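Local structure of glutamyl endopeptidase (Staphylococcus epidermidis, 6PYM) at residues Thr48-Val53 with Asn91-Ile96; Ser35-Val40 with Ala169-Phe174. The protein probably cleaves proteins on the carboxyl side of glutamate, and also of aspartate, as a secreted serine endopeptidase of the S1B family. The protein carries 1 engineered substitution. All blocks are in the same frame, centred on the assembly; numbering follows the deposited sequence.

Contact 1 (Thr48-Val53 with Asn91-Ile96); sequences TNKHVV and NSDLAI
His51 and Asp93, the predicted histidine and aspartate of the charge relay system, meet through a two-pronged grip on one carboxylate. ND1 of His51 donates to Asp93 OD2 at 2.6 Å, with the oxygen almost in the imidazole plane although ring and carboxylate are turned 43° apart. The other oxygen, OD1, accepts the backbone N of His51 at 3.0 Å; both oxygens use their syn lone pairs. With CG of Asp93 anti to its backbone N (chi1 -161°), the carboxylate reaches across to the start of helix 50-53, and CB of Asn49, the N-cap residue, lies 3.3 Å from OD1. This is the chymotrypsin-like arrangement, in which the histidine follows one strand of the N-terminal barrel and the aspartate precedes another. Next to the pair, those strands join as an antiparallel hydrogen-bonded bridge: Thr48 N to Ala95 O is 3.0 Å and Ala95 N to Thr48 O 2.9 Å. The extended side chain of Lys50 runs alongside residues 92-94, its CG 3.4 Å from Leu94 O. Its NZ binds the carbonyls of Tyr88 and Gly90, with a weak further bond to Ser92 O. From the helix, Val53 CG2 rests on Ala95 CB at 3.9 Å.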
loop_
_atom_site.group_PDB
_atom_site.type_symbol
_atom_site.label_atom_id
_atom_site.label_comp_id
_atom_site.label_asym_id
_atom_site.label_seq_id
_atom_site.Cartn_x
_atom_site.Cartn_y
_atom_site.Cartn_z
ATOM N N THR A 48 -4.724 -2.153 1.565
ATOM C CA THR A 48 -4.913 -1.560 0.251
ATOM C C THR A 48 -6.181 -0.704 0.316
ATOM O O THR A 48 -6.658 -0.369 1.407
ATOM C CB THR A 48 -4.914 -2.656 -0.830
ATOM O OG1 THR A 48 -4.974 -2.054 -2.125
ATOM C CG2 THR A 48 -6.094 -3.598 -0.654
ATOM N N ASN A 49 -6.718 -0.334 -0.849
ATOM C CA ASN A 49 -7.929 0.476 -0.898
ATOM C C ASN A 49 -9.180 -0.390 -1.031
ATOM O O ASN A 49 -9.151 -1.474 -1.621
ATOM C CB ASN A 49 -7.940 1.415 -2.107
ATOM C CG ASN A 49 -6.815 2.430 -2.123
ATOM O OD1 ASN A 49 -6.416 2.863 -3.202
ATOM N ND2 ASN A 49 -6.331 2.849 -0.956
ATOM N N LYS A 50 -10.304 0.145 -0.539
ATOM C CA LYS A 50 -11.607 -0.434 -0.867
ATOM C C LYS A 50 -11.812 -0.516 -2.367
ATOM O O LYS A 50 -12.291 -1.533 -2.881
ATOM C CB LYS A 50 -12.742 0.385 -0.250
ATOM C CG LYS A 50 -12.812 0.292 1.258
ATOM C CD LYS A 50 -13.876 1.213 1.814
ATOM C CE LYS A 50 -13.995 1.053 3.315
ATOM N NZ LYS A 50 -14.892 2.065 3.929
ATOM N N HIS A 51 -11.478 0.549 -3.092
ATOM C CA HIS A 51 -11.807 0.541 -4.513
ATOM C C HIS A 51 -10.968 -0.470 -5.282
ATOM O O HIS A 51 -11.368 -0.894 -6.373
ATOM C CB HIS A 51 -11.782 1.950 -5.125
ATOM C CG HIS A 51 -10.426 2.439 -5.536
ATOM N ND1 HIS A 51 -9.658 3.267 -4.744
ATOM C CD2 HIS A 51 -9.736 2.275 -6.692
ATOM C CE1 HIS A 51 -8.544 3.573 -5.387
ATOM N NE2 HIS A 51 -8.564 2.981 -6.568
ATOM N N VAL A 52 -9.822 -0.874 -4.733
ATOM C CA VAL A 52 -9.040 -1.953 -5.327
ATOM C C VAL A 52 -9.714 -3.299 -5.081
ATOM O O VAL A 52 -10.012 -4.040 -6.026
ATOM C CB VAL A 52 -7.594 -1.930 -4.803
ATOM C CG1 VAL A 52 -6.837 -3.189 -5.231
ATOM C CG2 VAL A 52 -6.863 -0.696 -5.310
ATOM N N VAL A 53 -9.984 -3.628 -3.815
ATOM C CA VAL A 53 -10.595 -4.925 -3.528
ATOM C C VAL A 53 -12.002 -5.032 -4.107
ATOM O O VAL A 53 -12.446 -6.137 -4.438
ATOM C CB VAL A 53 -10.559 -5.287 -2.031
ATOM C CG1 VAL A 53 -9.128 -5.412 -1.538
ATOM C CG2 VAL A 53 -11.335 -4.285 -1.208
ATOM N N ASN A 91 -15.510 6.102 6.719
ATOM C CA ASN A 91 -15.728 6.628 5.372
ATOM C C ASN A 91 -14.411 7.010 4.698
ATOM O O ASN A 91 -14.212 8.145 4.270
ATOM C CB ASN A 91 -16.684 7.812 5.417
ATOM C CG ASN A 91 -18.077 7.405 5.813
ATOM O OD1 ASN A 91 -18.831 6.868 5.001
ATOM N ND2 ASN A 91 -18.429 7.648 7.065
ATOM N N SER A 92 -13.522 6.022 4.580
ATOM C CA SER A 92 -12.230 6.194 3.925
ATOM C C SER A 92 -11.917 4.957 3.098
ATOM O O SER A 92 -12.417 3.863 3.363
ATOM C CB SER A 92 -11.109 6.447 4.935
ATOM O OG SER A 92 -11.328 7.661 5.632
ATOM N N ASP A 93 -11.038 5.144 2.108
ATOM C CA ASP A 93 -10.739 4.138 1.086
ATOM C C ASP A 93 -9.668 3.157 1.577
ATOM O O ASP A 93 -8.568 3.058 1.020
ATOM C CB ASP A 93 -10.287 4.847 -0.188
ATOM C CG ASP A 93 -10.398 3.990 -1.427
ATOM O OD1 ASP A 93 -10.805 2.819 -1.330
ATOM O OD2 ASP A 93 -10.052 4.519 -2.510
ATOM N N LEU A 94 -10.002 2.398 2.625
ATOM C CA LEU A 94 -9.052 1.496 3.273
ATOM C C LEU A 94 -9.689 0.133 3.477
ATOM O O LEU A 94 -10.817 0.037 3.976
ATOM C CB LEU A 94 -8.641 2.045 4.637
ATOM C CG LEU A 94 -7.684 1.169 5.451
ATOM C CD1 LEU A 94 -6.330 1.006 4.748
ATOM C CD2 LEU A 94 -7.520 1.742 6.855
ATOM N N ALA A 95 -8.957 -0.921 3.140
ATOM C CA ALA A 95 -9.389 -2.276 3.428
ATOM C C ALA A 95 -8.189 -3.126 3.805
ATOM O O ALA A 95 -7.073 -2.917 3.312
ATOM C CB ALA A 95 -10.085 -2.913 2.220
ATOM N N ILE A 96 -8.427 -4.086 4.693
ATOM C CA ILE A 96 -7.496 -5.183 4.918
ATOM C C ILE A 96 -7.868 -6.288 3.949
ATOM O O ILE A 96 -9.052 -6.616 3.796
ATOM C CB ILE A 96 -7.592 -5.701 6.363
ATOM C CG1 ILE A 96 -7.248 -4.601 7.372
ATOM C CG2 ILE A 96 -6.710 -6.938 6.544
ATOM C CD1 ILE A 96 -7.608 -4.955 8.815
#

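Contact 2 (Ser35-Val40 with Ala169-Phe174); sequences SGSGVV and AGSPVF. Engineered in segment 169-174: Ala169 (natural residue Ser).
Val39 holds CG2 anti to its backbone N and CG1 between N and the carbonyl carbon (chi1 59°), which puts both methyls beside the CB-CG edge of the Pro172 ring. The closest approach is made by the branch point itself, Val39 CB to Pro172 CG at 3.8 Å. In Ser37 and Ser171 alike, OG stands anti to the carbonyl carbon, beside the backbone N, and OG of Ser171 comes over CB of Ser37 at 3.3 Å. Each hydroxyl has its own polar partner: Ser171 OG bonds the carbonyl of Asn168, while Ser37 OG is held between Gly167 O and the amide of Tyr134.

Residues 36-39 and 169-172 run in nearly the same direction, yet only one conventional backbone bond spans them, from Ser37 N to Ala169 O at 2.8 Å, approaching almost head-on to the carbonyl. In the chymotrypsin-like fold this is the meeting of the two barrels: strand 34-42 belongs to the N-terminal one, and residues 169-174 lead from the nucleophile position into strand 172-174 of the second sheet. Ala169 is engineered; serine occupies this predicted charge-relay position in the natural sequence.

Beyond that bond, Gly170 lets the main chains close in on each other. At its positive phi (95°) a side chain would press on the preceding carbonyl oxygen and run into Ser37 O; as glycine, its CA lies 3.3 Å from Ser37 O in a CA-H...O contact. A second such contact runs the other way, from Gly38 CA to Gly170 O, also 3.3 Å. Farther along, Pro172 CD sits 3.8 Å from Gly38 O, while Val22 touches the proline and Ile183 of strand 180-188 touches Val39.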
loop_
_atom_site.group_PDB
_atom_site.type_symbol
_atom_site.label_atom_id
_atom_site.label_comp_id
_atom_site.label_asym_id
_atom_site.label_seq_id
_atom_site.Cartn_x
_atom_site.Cartn_y
_atom_site.Cartn_z
ATOM N N SER A 35 -4.896 -3.444 -11.901
ATOM C CA SER A 35 -3.787 -3.656 -10.990
ATOM C C SER A 35 -3.750 -2.535 -9.971
ATOM O O SER A 35 -4.261 -1.435 -10.198
ATOM C CB SER A 35 -2.444 -3.802 -11.711
ATOM O OG SER A 35 -1.981 -2.570 -12.234
ATOM N N GLY A 36 -3.161 -2.847 -8.827
ATOM C CA GLY A 36 -2.990 -1.867 -7.783
ATOM C C GLY A 36 -1.782 -2.195 -6.944
ATOM O O GLY A 36 -0.900 -2.956 -7.365
ATOM N N SER A 37 -1.746 -1.616 -5.751
ATOM C CA SER A 37 -0.635 -1.727 -4.827
ATOM C C SER A 37 -1.171 -2.025 -3.432
ATOM O O SER A 37 -2.364 -1.886 -3.150
ATOM C CB SER A 37 0.159 -0.418 -4.801
ATOM O OG SER A 37 0.609 -0.055 -6.103
ATOM N N GLY A 38 -0.267 -2.397 -2.541
ATOM C CA GLY A 38 -0.628 -2.607 -1.158
ATOM C C GLY A 38 0.618 -2.788 -0.329
ATOM O O GLY A 38 1.737 -2.675 -0.835
ATOM N N VAL A 39 0.428 -3.118 0.948
ATOM C CA VAL A 39 1.572 -3.280 1.844
ATOM C C VAL A 39 1.281 -4.384 2.851
ATOM O O VAL A 39 0.222 -4.396 3.492
ATOM C CB VAL A 39 1.969 -1.941 2.508
ATOM C CG1 VAL A 39 0.822 -1.342 3.331
ATOM C CG2 VAL A 39 3.230 -2.102 3.348
ATOM N N VAL A 40 2.225 -5.316 2.993
ATOM C CA VAL A 40 2.093 -6.377 3.987
ATOM C C VAL A 40 2.259 -5.790 5.379
ATOM O O VAL A 40 3.247 -5.100 5.652
ATOM C CB VAL A 40 3.146 -7.472 3.755
ATOM C CG1 VAL A 40 3.043 -8.541 4.845
ATOM C CG2 VAL A 40 2.996 -8.085 2.372
ATOM N N ALA A 169 -2.894 3.064 -6.426
ATOM C CA ALA A 169 -3.929 2.840 -5.414
ATOM C C ALA A 169 -3.509 1.760 -4.430
ATOM O O ALA A 169 -3.190 0.636 -4.831
ATOM C CB ALA A 169 -5.227 2.416 -6.107
ATOM N N GLY A 170 -3.507 2.100 -3.139
ATOM C CA GLY A 170 -3.123 1.177 -2.090
ATOM C C GLY A 170 -1.676 1.271 -1.654
ATOM O O GLY A 170 -1.283 0.577 -0.707
ATOM N N SER A 171 -0.881 2.121 -2.296
ATOM C CA SER A 171 0.543 2.177 -1.998
ATOM C C SER A 171 0.775 2.714 -0.593
ATOM O O SER A 171 0.136 3.692 -0.184
ATOM C CB SER A 171 1.259 3.133 -2.948
ATOM O OG SER A 171 1.329 2.669 -4.282
ATOM N N PRO A 172 1.734 2.158 0.140
ATOM C CA PRO A 172 2.090 2.754 1.426
ATOM C C PRO A 172 2.734 4.122 1.255
ATOM O O PRO A 172 3.516 4.364 0.326
ATOM C CB PRO A 172 3.085 1.753 2.020
ATOM C CG PRO A 172 3.649 1.042 0.836
ATOM C CD PRO A 172 2.515 0.938 -0.141
ATOM N N VAL A 173 2.397 5.012 2.184
ATOM C CA VAL A 173 3.033 6.311 2.355
ATOM C C VAL A 173 4.006 6.148 3.513
ATOM O O VAL A 173 3.586 5.815 4.626
ATOM C CB VAL A 173 1.995 7.391 2.696
ATOM C CG1 VAL A 173 2.649 8.768 2.713
ATOM C CG2 VAL A 173 0.797 7.342 1.755
ATOM N N PHE A 174 5.296 6.347 3.261
ATOM C CA PHE A 174 6.331 6.136 4.266
ATOM C C PHE A 174 6.888 7.472 4.742
ATOM O O PHE A 174 7.161 8.369 3.936
ATOM C CB PHE A 174 7.500 5.332 3.691
ATOM C CG PHE A 174 7.197 3.885 3.420
ATOM C CD1 PHE A 174 7.096 2.968 4.450
ATOM C CD2 PHE A 174 7.062 3.426 2.117
ATOM C CE1 PHE A 174 6.843 1.622 4.187
ATOM C CE2 PHE A 174 6.810 2.085 1.847
ATOM C CZ PHE A 174 6.706 1.182 2.884
#

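Contact 2 lies at the heart of the molecule, about 2 Å between its centre and that of the chain, and is buried except at the partly exposed Ala169; contact 1 is about 10 Å out and only partly buried, with His51 exposed. Both draw on the N-terminal barrel, but contact 1 ties neighbouring elements of that barrel, whereas contact 2 joins it to the second sheet. Their chemistry differs accordingly: hydrogen bonds of polar side chains and a strand pair dominate the first, glycine backbone, small hydroxyls and apolar surface the second. They meet where Thr48 OG1 bonds Ser37 O at 2.8 Å and where His51 NE2 stands 3.4 Å from CB of engineered Ala169, bringing the three predicted charge-relay positions together.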